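Local coordinates for protein pantothenate synthetase (Francisella tularensis subsp. tularensis, PDB 3N8H) that probably catalyses the ATP-dependent joining of pantoate to beta-alanine through a pantoyl-adenylate intermediate, giving pantothenate, at residues 32-40 and 186-194; 232-243 and 251-259. All coordinates share one frame; numbering follows the deposited sequence.

Contact 1: residues 32-40 and 186-194; sequences MGALHNGHI and PLSSRNKNL. With AMP (adenosine monophosphate), chain D; PRO (proline), chain C.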
loop_
_atom_site.group_PDB
_atom_site.type_symbol
_atom_site.label_atom_id
_atom_site.label_comp_id
_atom_site.label_asym_id
_atom_site.label_seq_id
_atom_site.Cartn_x
_atom_site.Cartn_y
_atom_site.Cartn_z
HETATM N N MSE A 32 -18.686 4.495 -6.920
HETATM C CA MSE A 32 -19.393 3.933 -5.767
HETATM C C MSE A 32 -20.892 3.816 -6.108
HETATM O O MSE A 32 -21.744 3.857 -5.232
HETATM C CB MSE A 32 -19.163 4.773 -4.506
HETATM C CG MSE A 32 -17.673 5.116 -4.243
HETATM SE SE MSE A 32 -17.273 5.399 -2.342
HETATM C CE MSE A 32 -18.395 6.979 -2.059
ATOM N N GLY A 33 -21.211 3.668 -7.389
ATOM C CA GLY A 33 -22.583 3.379 -7.787
ATOM C C GLY A 33 -23.453 4.628 -7.831
ATOM O O GLY A 33 -22.931 5.743 -7.737
ATOM N N ALA A 34 -24.771 4.445 -7.977
ATOM C CA ALA A 34 -25.722 5.579 -8.056
ATOM C C ALA A 34 -25.314 6.548 -9.171
ATOM O O ALA A 34 -25.114 7.753 -8.952
ATOM C CB ALA A 34 -25.828 6.294 -6.711
ATOM N N LEU A 35 -25.206 5.995 -10.373
ATOM C CA LEU A 35 -24.535 6.636 -11.494
ATOM C C LEU A 35 -25.257 7.853 -12.072
ATOM O O LEU A 35 -26.445 7.820 -12.357
ATOM C CB LEU A 35 -24.332 5.618 -12.609
ATOM C CG LEU A 35 -23.519 4.402 -12.199
ATOM C CD1 LEU A 35 -23.520 3.361 -13.319
ATOM C CD2 LEU A 35 -22.110 4.831 -11.840
ATOM N N HIS A 36 -24.511 8.923 -12.278
ATOM C CA HIS A 36 -25.064 10.096 -12.893
ATOM C C HIS A 36 -24.241 10.497 -14.131
ATOM O O HIS A 36 -23.267 9.826 -14.523
ATOM C CB HIS A 36 -25.104 11.223 -11.875
ATOM C CG HIS A 36 -23.791 11.452 -11.198
ATOM N ND1 HIS A 36 -22.681 11.926 -11.869
ATOM C CD2 HIS A 36 -23.405 11.267 -9.911
ATOM C CE1 HIS A 36 -21.673 12.030 -11.021
ATOM N NE2 HIS A 36 -22.086 11.641 -9.824
ATOM N N ASN A 37 -24.676 11.576 -14.771
ATOM C CA ASN A 37 -24.026 12.062 -15.975
ATOM C C ASN A 37 -22.532 12.351 -15.780
ATOM O O ASN A 37 -21.743 12.272 -16.736
ATOM C CB ASN A 37 -24.786 13.266 -16.537
ATOM C CG ASN A 37 -26.053 12.861 -17.277
ATOM O OD1 ASN A 37 -26.229 11.703 -17.639
ATOM N ND2 ASN A 37 -26.930 13.821 -17.524
ATOM N N GLY A 38 -22.141 12.670 -14.548
ATOM C CA GLY A 38 -20.733 12.786 -14.215
ATOM C C GLY A 38 -20.049 11.468 -14.539
ATOM O O GLY A 38 -19.121 11.403 -15.352
ATOM N N HIS A 39 -20.517 10.396 -13.916
ATOM C CA HIS A 39 -19.940 9.084 -14.188
ATOM C C HIS A 39 -20.040 8.738 -15.663
ATOM O O HIS A 39 -19.136 8.122 -16.247
ATOM C CB HIS A 39 -20.652 7.992 -13.401
ATOM C CG HIS A 39 -20.614 8.181 -11.916
ATOM N ND1 HIS A 39 -21.752 8.413 -11.170
ATOM C CD2 HIS A 39 -19.581 8.156 -11.036
ATOM C CE1 HIS A 39 -21.418 8.514 -9.892
ATOM N NE2 HIS A 39 -20.111 8.357 -9.785
ATOM N N ILE A 40 -21.164 9.101 -16.267
ATOM C CA ILE A 40 -21.406 8.690 -17.632
ATOM C C ILE A 40 -20.377 9.308 -18.583
ATOM O O ILE A 40 -19.956 8.670 -19.553
ATOM C CB ILE A 40 -22.824 9.053 -18.066
ATOM C CG1 ILE A 40 -23.834 8.184 -17.303
ATOM C CG2 ILE A 40 -22.987 8.868 -19.569
ATOM C CD1 ILE A 40 -25.313 8.537 -17.620
ATOM N N PRO A 186 -22.260 21.001 -9.485
ATOM C CA PRO A 186 -21.671 19.748 -9.935
ATOM C C PRO A 186 -22.648 18.592 -9.766
ATOM O O PRO A 186 -23.374 18.518 -8.769
ATOM C CB PRO A 186 -20.509 19.528 -8.956
ATOM C CG PRO A 186 -20.228 20.821 -8.371
ATOM C CD PRO A 186 -21.489 21.617 -8.388
ATOM N N LEU A 187 -22.659 17.681 -10.727
ATOM C CA LEU A 187 -23.366 16.416 -10.527
ATOM C C LEU A 187 -22.642 15.572 -9.467
ATOM O O LEU A 187 -21.405 15.496 -9.448
ATOM C CB LEU A 187 -23.490 15.670 -11.851
ATOM C CG LEU A 187 -24.321 16.482 -12.844
ATOM C CD1 LEU A 187 -24.235 15.853 -14.215
ATOM C CD2 LEU A 187 -25.763 16.566 -12.334
ATOM N N SER A 188 -23.414 14.975 -8.557
ATOM C CA SER A 188 -22.864 14.143 -7.479
ATOM C C SER A 188 -23.924 13.150 -6.992
ATOM O O SER A 188 -25.105 13.494 -6.955
ATOM C CB SER A 188 -22.437 15.036 -6.317
ATOM O OG SER A 188 -21.429 14.414 -5.545
ATOM N N SER A 189 -23.508 11.943 -6.606
ATOM C CA SER A 189 -24.452 10.916 -6.149
ATOM C C SER A 189 -25.239 11.359 -4.916
ATOM O O SER A 189 -26.435 11.098 -4.812
ATOM C CB SER A 189 -23.744 9.576 -5.876
ATOM O OG SER A 189 -23.163 9.068 -7.072
ATOM N N ARG A 190 -24.562 12.026 -3.984
ATOM C CA ARG A 190 -25.217 12.507 -2.772
ATOM C C ARG A 190 -26.330 13.522 -3.080
ATOM O O ARG A 190 -27.224 13.743 -2.248
ATOM C CB ARG A 190 -24.186 13.093 -1.789
ATOM C CG ARG A 190 -23.405 12.036 -0.991
ATOM C CD ARG A 190 -22.414 12.712 -0.007
ATOM N NE ARG A 190 -21.510 11.759 0.637
ATOM C CZ ARG A 190 -20.355 11.357 0.108
ATOM N NH1 ARG A 190 -19.962 11.831 -1.066
ATOM N NH2 ARG A 190 -19.585 10.485 0.749
ATOM N N ASN A 191 -26.282 14.130 -4.270
ATOM C CA ASN A 191 -27.347 15.032 -4.706
ATOM C C ASN A 191 -28.711 14.334 -4.644
ATOM O O ASN A 191 -29.748 14.997 -4.526
ATOM C CB ASN A 191 -27.138 15.519 -6.160
ATOM C CG ASN A 191 -26.032 16.565 -6.306
ATOM O OD1 ASN A 191 -25.278 16.840 -5.371
ATOM N ND2 ASN A 191 -25.935 17.147 -7.500
ATOM N N LYS A 192 -28.717 13.004 -4.784
ATOM C CA LYS A 192 -29.990 12.270 -4.804
ATOM C C LYS A 192 -30.655 12.325 -3.428
ATOM O O LYS A 192 -31.832 12.020 -3.293
ATOM C CB LYS A 192 -29.810 10.817 -5.268
ATOM C CG LYS A 192 -29.363 10.695 -6.729
ATOM C CD LYS A 192 -28.411 9.528 -6.944
ATOM C CE LYS A 192 -27.578 9.725 -8.209
ATOM N NZ LYS A 192 -27.773 8.605 -9.154
ATOM N N ASN A 193 -29.884 12.726 -2.420
ATOM C CA ASN A 193 -30.391 12.842 -1.059
ATOM C C ASN A 193 -30.958 14.225 -0.767
ATOM O O ASN A 193 -31.537 14.450 0.293
ATOM C CB ASN A 193 -29.304 12.469 -0.044
ATOM C CG ASN A 193 -29.080 10.963 0.036
ATOM O OD1 ASN A 193 -29.905 10.176 -0.447
ATOM N ND2 ASN A 193 -27.963 10.555 0.633
ATOM N N LEU A 194 -30.809 15.142 -1.722
ATOM C CA LEU A 194 -31.351 16.492 -1.560
ATOM C C LEU A 194 -32.852 16.537 -1.804
ATOM O O LEU A 194 -33.345 16.003 -2.807
ATOM C CB LEU A 194 -30.697 17.459 -2.539
ATOM C CG LEU A 194 -29.194 17.700 -2.468
ATOM C CD1 LEU A 194 -28.768 18.492 -3.732
ATOM C CD2 LEU A 194 -28.833 18.438 -1.177
HETATM P P AMP D . -17.779 8.685 -6.857
HETATM O O1P AMP D . -18.695 7.592 -7.398
HETATM O O2P AMP D . -18.440 9.964 -6.443
HETATM O O3P AMP D . -16.804 8.187 -5.853
HETATM O "O5'" AMP D . -16.997 9.177 -8.190
HETATM C "C5'" AMP D . -16.429 8.264 -9.129
HETATM C "C4'" AMP D . -15.627 9.013 -10.164
HETATM O "O4'" AMP D . -16.519 9.921 -10.887
HETATM C "C3'" AMP D . -14.493 9.876 -9.582
HETATM O "O3'" AMP D . -13.385 9.903 -10.498
HETATM C "C2'" AMP D . -15.142 11.253 -9.519
HETATM O "O2'" AMP D . -14.254 12.359 -9.478
HETATM C "C1'" AMP D . -15.998 11.238 -10.783
HETATM N N9 AMP D . -17.068 12.241 -10.748
HETATM C C8 AMP D . -17.959 12.417 -9.745
HETATM N N7 AMP D . -18.787 13.463 -10.022
HETATM C C5 AMP D . -18.400 13.985 -11.214
HETATM C C6 AMP D . -18.852 15.098 -12.077
HETATM N N6 AMP D . -19.880 15.866 -11.681
HETATM N N1 AMP D . -18.214 15.324 -13.239
HETATM C C2 AMP D . -17.162 14.549 -13.598
HETATM N N3 AMP D . -16.697 13.512 -12.869
HETATM C C4 AMP D . -17.270 13.180 -11.683
HETATM N N PRO C . -16.596 10.290 -3.680
HETATM C CA PRO C . -15.835 9.552 -2.675
HETATM C C PRO C . -16.507 9.671 -1.306
HETATM O O PRO C . -17.452 10.458 -1.162
HETATM C CB PRO C . -14.485 10.272 -2.675
HETATM C CG PRO C . -14.344 10.774 -4.074
HETATM C CD PRO C . -15.736 11.130 -4.531
HETATM O O HOH W 1 -21.133 7.151 -6.303
HETATM O O HOH W 2 -20.735 11.095 -7.399
#

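Contact 2: residues 232-243 and 251-259; sequences QYIQKLNNRIFL and RLIDNFLKE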
loop_
_atom_site.group_PDB
_atom_site.type_symbol
_atom_site.label_atom_id
_atom_site.label_comp_id
_atom_site.label_asym_id
_atom_site.label_seq_id
_atom_site.Cartn_x
_atom_site.Cartn_y
_atom_site.Cartn_z
ATOM N N GLN A 232 -18.419 24.545 4.825
ATOM C CA GLN A 232 -17.320 23.881 5.536
ATOM C C GLN A 232 -16.009 24.641 5.357
ATOM O O GLN A 232 -15.327 24.998 6.332
ATOM C CB GLN A 232 -17.153 22.436 5.038
ATOM C CG GLN A 232 -18.292 21.508 5.402
ATOM C CD GLN A 232 -17.956 20.599 6.583
ATOM O OE1 GLN A 232 -17.237 19.603 6.425
ATOM N NE2 GLN A 232 -18.487 20.931 7.772
ATOM N N TYR A 233 -15.632 24.853 4.100
ATOM C CA TYR A 233 -14.445 25.649 3.810
ATOM C C TYR A 233 -14.551 26.216 2.415
ATOM O O TYR A 233 -15.285 25.701 1.562
ATOM C CB TYR A 233 -13.151 24.835 3.976
ATOM C CG TYR A 233 -13.019 23.664 3.025
ATOM C CD1 TYR A 233 -13.339 22.366 3.435
ATOM C CD2 TYR A 233 -12.590 23.855 1.717
ATOM C CE1 TYR A 233 -13.226 21.293 2.566
ATOM C CE2 TYR A 233 -12.479 22.791 0.843
ATOM C CZ TYR A 233 -12.794 21.511 1.273
ATOM O OH TYR A 233 -12.675 20.452 0.398
ATOM N N ILE A 234 -13.862 27.324 2.206
ATOM C CA ILE A 234 -13.641 27.838 0.862
ATOM C C ILE A 234 -12.228 28.405 0.839
ATOM O O ILE A 234 -11.822 29.143 1.750
ATOM C CB ILE A 234 -14.696 28.892 0.425
ATOM C CG1 ILE A 234 -14.541 29.236 -1.064
ATOM C CG2 ILE A 234 -14.636 30.153 1.317
ATOM C CD1 ILE A 234 -15.772 29.960 -1.640
ATOM N N GLN A 235 -11.462 28.026 -0.174
ATOM C CA GLN A 235 -10.064 28.423 -0.233
ATOM C C GLN A 235 -9.569 28.547 -1.660
ATOM O O GLN A 235 -10.052 27.855 -2.574
ATOM C CB GLN A 235 -9.195 27.387 0.489
ATOM C CG GLN A 235 -9.400 27.337 1.988
ATOM C CD GLN A 235 -8.101 27.155 2.750
ATOM O OE1 GLN A 235 -7.043 26.898 2.165
ATOM N NE2 GLN A 235 -8.178 27.279 4.066
ATOM N N LYS A 236 -8.598 29.428 -1.849
ATOM C CA LYS A 236 -7.839 29.460 -3.093
ATOM C C LYS A 236 -6.574 28.645 -2.933
ATOM O O LYS A 236 -5.766 28.907 -2.052
ATOM C CB LYS A 236 -7.467 30.888 -3.478
ATOM C CG LYS A 236 -8.652 31.819 -3.596
ATOM C CD LYS A 236 -8.209 33.243 -3.877
ATOM C CE LYS A 236 -9.343 34.215 -3.659
ATOM N NZ LYS A 236 -8.906 35.632 -3.914
ATOM N N LEU A 237 -6.417 27.635 -3.772
ATOM C CA LEU A 237 -5.164 26.895 -3.832
ATOM C C LEU A 237 -4.620 27.102 -5.233
ATOM O O LEU A 237 -5.256 26.709 -6.215
ATOM C CB LEU A 237 -5.386 25.407 -3.557
ATOM C CG LEU A 237 -4.243 24.528 -3.015
ATOM C CD1 LEU A 237 -4.171 23.199 -3.775
ATOM C CD2 LEU A 237 -2.884 25.230 -2.992
ATOM N N ASN A 238 -3.458 27.738 -5.334
ATOM C CA ASN A 238 -2.927 28.097 -6.641
ATOM C C ASN A 238 -3.898 29.034 -7.357
ATOM O O ASN A 238 -4.206 30.112 -6.844
ATOM C CB ASN A 238 -2.636 26.842 -7.462
ATOM C CG ASN A 238 -1.370 26.146 -7.013
ATOM O OD1 ASN A 238 -0.268 26.578 -7.353
ATOM N ND2 ASN A 238 -1.515 25.081 -6.228
ATOM N N ASN A 239 -4.392 28.643 -8.525
ATOM C CA ASN A 239 -5.370 29.497 -9.195
ATOM C C ASN A 239 -6.770 28.887 -9.241
ATOM O O ASN A 239 -7.584 29.233 -10.103
ATOM C CB ASN A 239 -4.888 29.913 -10.591
ATOM C CG ASN A 239 -4.331 28.750 -11.389
ATOM O OD1 ASN A 239 -4.879 27.644 -11.365
ATOM N ND2 ASN A 239 -3.231 28.998 -12.107
ATOM N N ARG A 240 -7.051 27.997 -8.293
ATOM C CA ARG A 240 -8.368 27.372 -8.207
ATOM C C ARG A 240 -9.048 27.768 -6.917
ATOM O O ARG A 240 -8.392 28.086 -5.924
ATOM C CB ARG A 240 -8.254 25.843 -8.284
ATOM C CG ARG A 240 -7.465 25.360 -9.499
ATOM C CD ARG A 240 -7.474 23.851 -9.634
ATOM N NE ARG A 240 -8.783 23.369 -10.051
ATOM C CZ ARG A 240 -9.172 23.259 -11.316
ATOM N NH1 ARG A 240 -8.357 23.581 -12.315
ATOM N NH2 ARG A 240 -10.377 22.816 -11.582
ATOM N N ILE A 241 -10.371 27.774 -6.948
ATOM C CA ILE A 241 -11.172 27.816 -5.740
ATOM C C ILE A 241 -11.613 26.400 -5.372
ATOM O O ILE A 241 -12.132 25.659 -6.223
ATOM C CB ILE A 241 -12.435 28.653 -5.945
ATOM C CG1 ILE A 241 -12.082 30.077 -6.374
ATOM C CG2 ILE A 241 -13.289 28.653 -4.676
ATOM C CD1 ILE A 241 -11.222 30.843 -5.365
ATOM N N PHE A 242 -11.406 26.045 -4.105
ATOM C CA PHE A 242 -11.902 24.813 -3.502
ATOM C C PHE A 242 -12.946 25.122 -2.427
ATOM O O PHE A 242 -12.749 25.997 -1.591
ATOM C CB PHE A 242 -10.754 24.051 -2.835
ATOM C CG PHE A 242 -9.783 23.452 -3.805
ATOM C CD1 PHE A 242 -9.772 22.086 -4.038
ATOM C CD2 PHE A 242 -8.904 24.263 -4.507
ATOM C CE1 PHE A 242 -8.880 21.538 -4.941
ATOM C CE2 PHE A 242 -8.001 23.724 -5.404
ATOM C CZ PHE A 242 -7.995 22.358 -5.623
ATOM N N LEU A 243 -14.043 24.384 -2.433
ATOM C CA LEU A 243 -15.046 24.527 -1.374
ATOM C C LEU A 243 -15.792 23.233 -1.097
ATOM O O LEU A 243 -15.755 22.284 -1.899
ATOM C CB LEU A 243 -16.047 25.656 -1.677
ATOM C CG LEU A 243 -17.143 25.363 -2.699
ATOM C CD1 LEU A 243 -18.374 26.146 -2.322
ATOM C CD2 LEU A 243 -16.659 25.770 -4.072
ATOM N N ARG A 251 -23.395 16.472 2.220
ATOM C CA ARG A 251 -22.144 17.204 2.094
ATOM C C ARG A 251 -21.680 17.177 0.637
ATOM O O ARG A 251 -21.426 16.105 0.094
ATOM C CB ARG A 251 -21.066 16.621 3.009
ATOM C CG ARG A 251 -19.804 17.473 3.137
ATOM C CD ARG A 251 -18.703 16.716 3.924
ATOM N NE ARG A 251 -17.494 17.519 3.973
ATOM C CZ ARG A 251 -16.544 17.497 3.036
ATOM N NH1 ARG A 251 -16.650 16.674 2.016
ATOM N NH2 ARG A 251 -15.482 18.286 3.137
ATOM N N LEU A 252 -21.594 18.353 0.018
ATOM C CA LEU A 252 -21.131 18.489 -1.373
ATOM C C LEU A 252 -19.826 19.281 -1.482
ATOM O O LEU A 252 -19.567 20.156 -0.654
ATOM C CB LEU A 252 -22.190 19.199 -2.204
ATOM C CG LEU A 252 -23.558 18.507 -2.242
ATOM C CD1 LEU A 252 -24.475 19.276 -3.173
ATOM C CD2 LEU A 252 -23.413 17.019 -2.648
ATOM N N ILE A 253 -19.016 18.971 -2.508
ATOM C CA ILE A 253 -17.748 19.657 -2.731
ATOM C C ILE A 253 -17.657 20.089 -4.177
ATOM O O ILE A 253 -18.386 19.581 -5.055
ATOM C CB ILE A 253 -16.501 18.779 -2.375
ATOM C CG1 ILE A 253 -16.074 17.855 -3.540
ATOM C CG2 ILE A 253 -16.743 17.989 -1.096
ATOM C CD1 ILE A 253 -14.870 16.960 -3.229
ATOM N N ASP A 254 -16.755 21.030 -4.414
ATOM C CA ASP A 254 -16.489 21.535 -5.751
ATOM C C ASP A 254 -15.088 22.182 -5.833
ATOM O O ASP A 254 -14.508 22.603 -4.832
ATOM C CB ASP A 254 -17.588 22.547 -6.145
ATOM C CG ASP A 254 -17.667 22.770 -7.643
ATOM O OD1 ASP A 254 -16.886 22.123 -8.415
ATOM O OD2 ASP A 254 -18.485 23.616 -8.055
ATOM N N ASN A 255 -14.536 22.246 -7.036
ATOM C CA ASN A 255 -13.394 23.103 -7.267
ATOM C C ASN A 255 -13.448 23.555 -8.725
ATOM O O ASN A 255 -13.982 22.846 -9.583
ATOM C CB ASN A 255 -12.091 22.368 -6.943
ATOM C CG ASN A 255 -11.696 21.447 -8.026
ATOM O OD1 ASN A 255 -11.023 21.851 -8.994
ATOM N ND2 ASN A 255 -12.171 20.215 -7.935
ATOM N N PHE A 256 -12.952 24.752 -8.992
ATOM C CA PHE A 256 -12.916 25.304 -10.353
ATOM C C PHE A 256 -11.838 26.383 -10.407
ATOM O O PHE A 256 -11.405 26.881 -9.364
ATOM C CB PHE A 256 -14.295 25.895 -10.736
ATOM C CG PHE A 256 -14.987 26.625 -9.595
ATOM C CD1 PHE A 256 -14.566 27.886 -9.205
ATOM C CD2 PHE A 256 -16.047 26.037 -8.905
ATOM C CE1 PHE A 256 -15.199 28.569 -8.156
ATOM C CE2 PHE A 256 -16.678 26.705 -7.843
ATOM C CZ PHE A 256 -16.241 27.983 -7.473
ATOM N N LEU A 257 -11.396 26.736 -11.615
ATOM C CA LEU A 257 -10.468 27.853 -11.807
ATOM C C LEU A 257 -11.100 29.150 -11.312
ATOM O O LEU A 257 -12.274 29.386 -11.545
ATOM C CB LEU A 257 -10.119 27.999 -13.282
ATOM C CG LEU A 257 -9.308 26.866 -13.907
ATOM C CD1 LEU A 257 -9.249 27.021 -15.417
ATOM C CD2 LEU A 257 -7.907 26.857 -13.321
ATOM N N LYS A 258 -10.321 29.981 -10.617
ATOM C CA LYS A 258 -10.820 31.254 -10.090
ATOM C C LYS A 258 -11.273 32.188 -11.207
ATOM O O LYS A 258 -12.283 32.870 -11.080
ATOM C CB LYS A 258 -9.757 31.920 -9.202
ATOM C CG LYS A 258 -10.151 33.285 -8.612
ATOM C CD LYS A 258 -9.799 34.435 -9.558
ATOM C CE LYS A 258 -9.933 35.802 -8.889
ATOM N NZ LYS A 258 -8.955 35.990 -7.775
ATOM N N GLU A 259 -10.519 32.201 -12.304
ATOM C CA GLU A 259 -10.811 33.058 -13.453
ATOM C C GLU A 259 -12.149 32.724 -14.122
ATOM O O GLU A 259 -12.828 33.610 -14.663
ATOM C CB GLU A 259 -9.674 32.958 -14.482
ATOM C CG GLU A 259 -10.069 33.292 -15.926
ATOM C CD GLU A 259 -10.225 34.791 -16.190
ATOM O OE1 GLU A 259 -9.812 35.605 -15.333
ATOM O OE2 GLU A 259 -10.756 35.153 -17.266
HETATM O O HOH W 3 -8.041 30.758 -12.255
#

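Contact 1: residues 32-40 and 186-194
H36 meets L187 and S188 at the tight centre of this contact. L187 CB lies over one face of the imidazole, a CH-pi contact 4.2 Å from the ring centroid, and S188 N lies over the same face, toward the rim. H39 ND1 sits over the centre of the opposite face, so the ring is sandwiched. H36 CG stands between its backbone N and carbonyl carbon (chi1 52°). This turns the ring back over the helix start, where ND1 accepts a weak capping bond from G38 N. H39 ND1 in turn accepts from H36 N, almost in its ring plane, which completes a capping box.

S189 and the bound AMP close the inner side. One water donates to G33 O and AMP O1P and accepts from S189 OG. A second water donates to AMP O2P, accepts from S189 N and bonds H36 NE2 at 2.8 Å. H39 NE2 donates directly to AMP O1P at 2.9 Å, and M32 N donates to the same oxygen. L187 O takes the adenine N6 at 2.7 Å in a nearly straight bond. R190 reaches out extended, and its NH1 and NH2 both donate to the carbonyl O of the bound proline.

The outer side is looser. The exposed K192 bends so that NZ makes a weak bond to A34 O, 2.8 Å long. The exposed N37 touches L187 CD1 through CB alone.

The sequence HNGH at 36-39 fits the HIGH-type motif of this nucleotide-binding family. H39 is the predicted proton donor. Its ring is fixed through ND1, leaving NE2 directed at the phosphate. The contact thus joins the adenine and phosphate ends of the nucleotide site, consistent with a role in adenylate chemistry.

Contact 2: residues 232-243 and 251-259
N255 OD1 is gripped by two nitrogens of R240. R240 NE donates to N255 OD1 at 2.9 Å and R240 NH2 to the same OD1 at 2.8 Å, a side-on grip on one oxygen. The oxygen lies close to the guanidinium plane, but the guanidinium and amide planes are 59° apart. A bend at chi3 (72°) folds the arginine chain back to reach it. The backbone of F256 and L257 covers one guanidinium face. NH2 also forms a salt bridge with E151, whose backbone O accepts from N255 ND2.

Strands 240-243 and 251-257 run antiparallel. I241 with F256 and L243 with D254 are hydrogen-bonded pairs, and F242 with N255 is a non-hydrogen-bonded pair. Past them, K258 N donates to N239 O in a straight bond.

On one face, N255 CB lies over the F242 ring, a CH-pi contact 3.9 Å from the centroid. On the other, I241 CB packs against F256 CE1 at 3.5 Å, and L243 CD2 touches CE2 of the same ring.

At the far end R251 NE donates to Q232 OE1, 3.2 Å long but nearly straight. The guanidinium meets the amide at about a right angle, and its NH1 bridges to E120.

The two segments supply parts of all three strands of the small antiparallel sheet, with a type II' turn at 237-240 and a classic beta bulge at Q232 and Y233. Helix 217-225 packs on I234. Helix 120-123 touches Q232, Y233 and I253, while D254 OD2 forms a salt bridge with R180 and a hydrogen bond with Y206 OH, a residue of helix 196-210.

Overall arrangement
Contact 1 is the more buried and lies nearer the centre of the chain. Contact 2 is partly buried and farther out, with several exposed residues near its turn. Contact 1 joins the start of helix 37-49 to a loop far along the chain, and relies on ligand, water and histidine interactions. Contact 2 joins neighbouring strands of one small sheet, chiefly by backbone bonds, with apolar packing and an arginine-asparagine grip. They share no segment but touch: P186 CG packs 3.3 Å from D254 CG, and N191 meets L252. Strand 250-257 thus backs the loop that carries the adenine-binding L187 and the proline-binding R190.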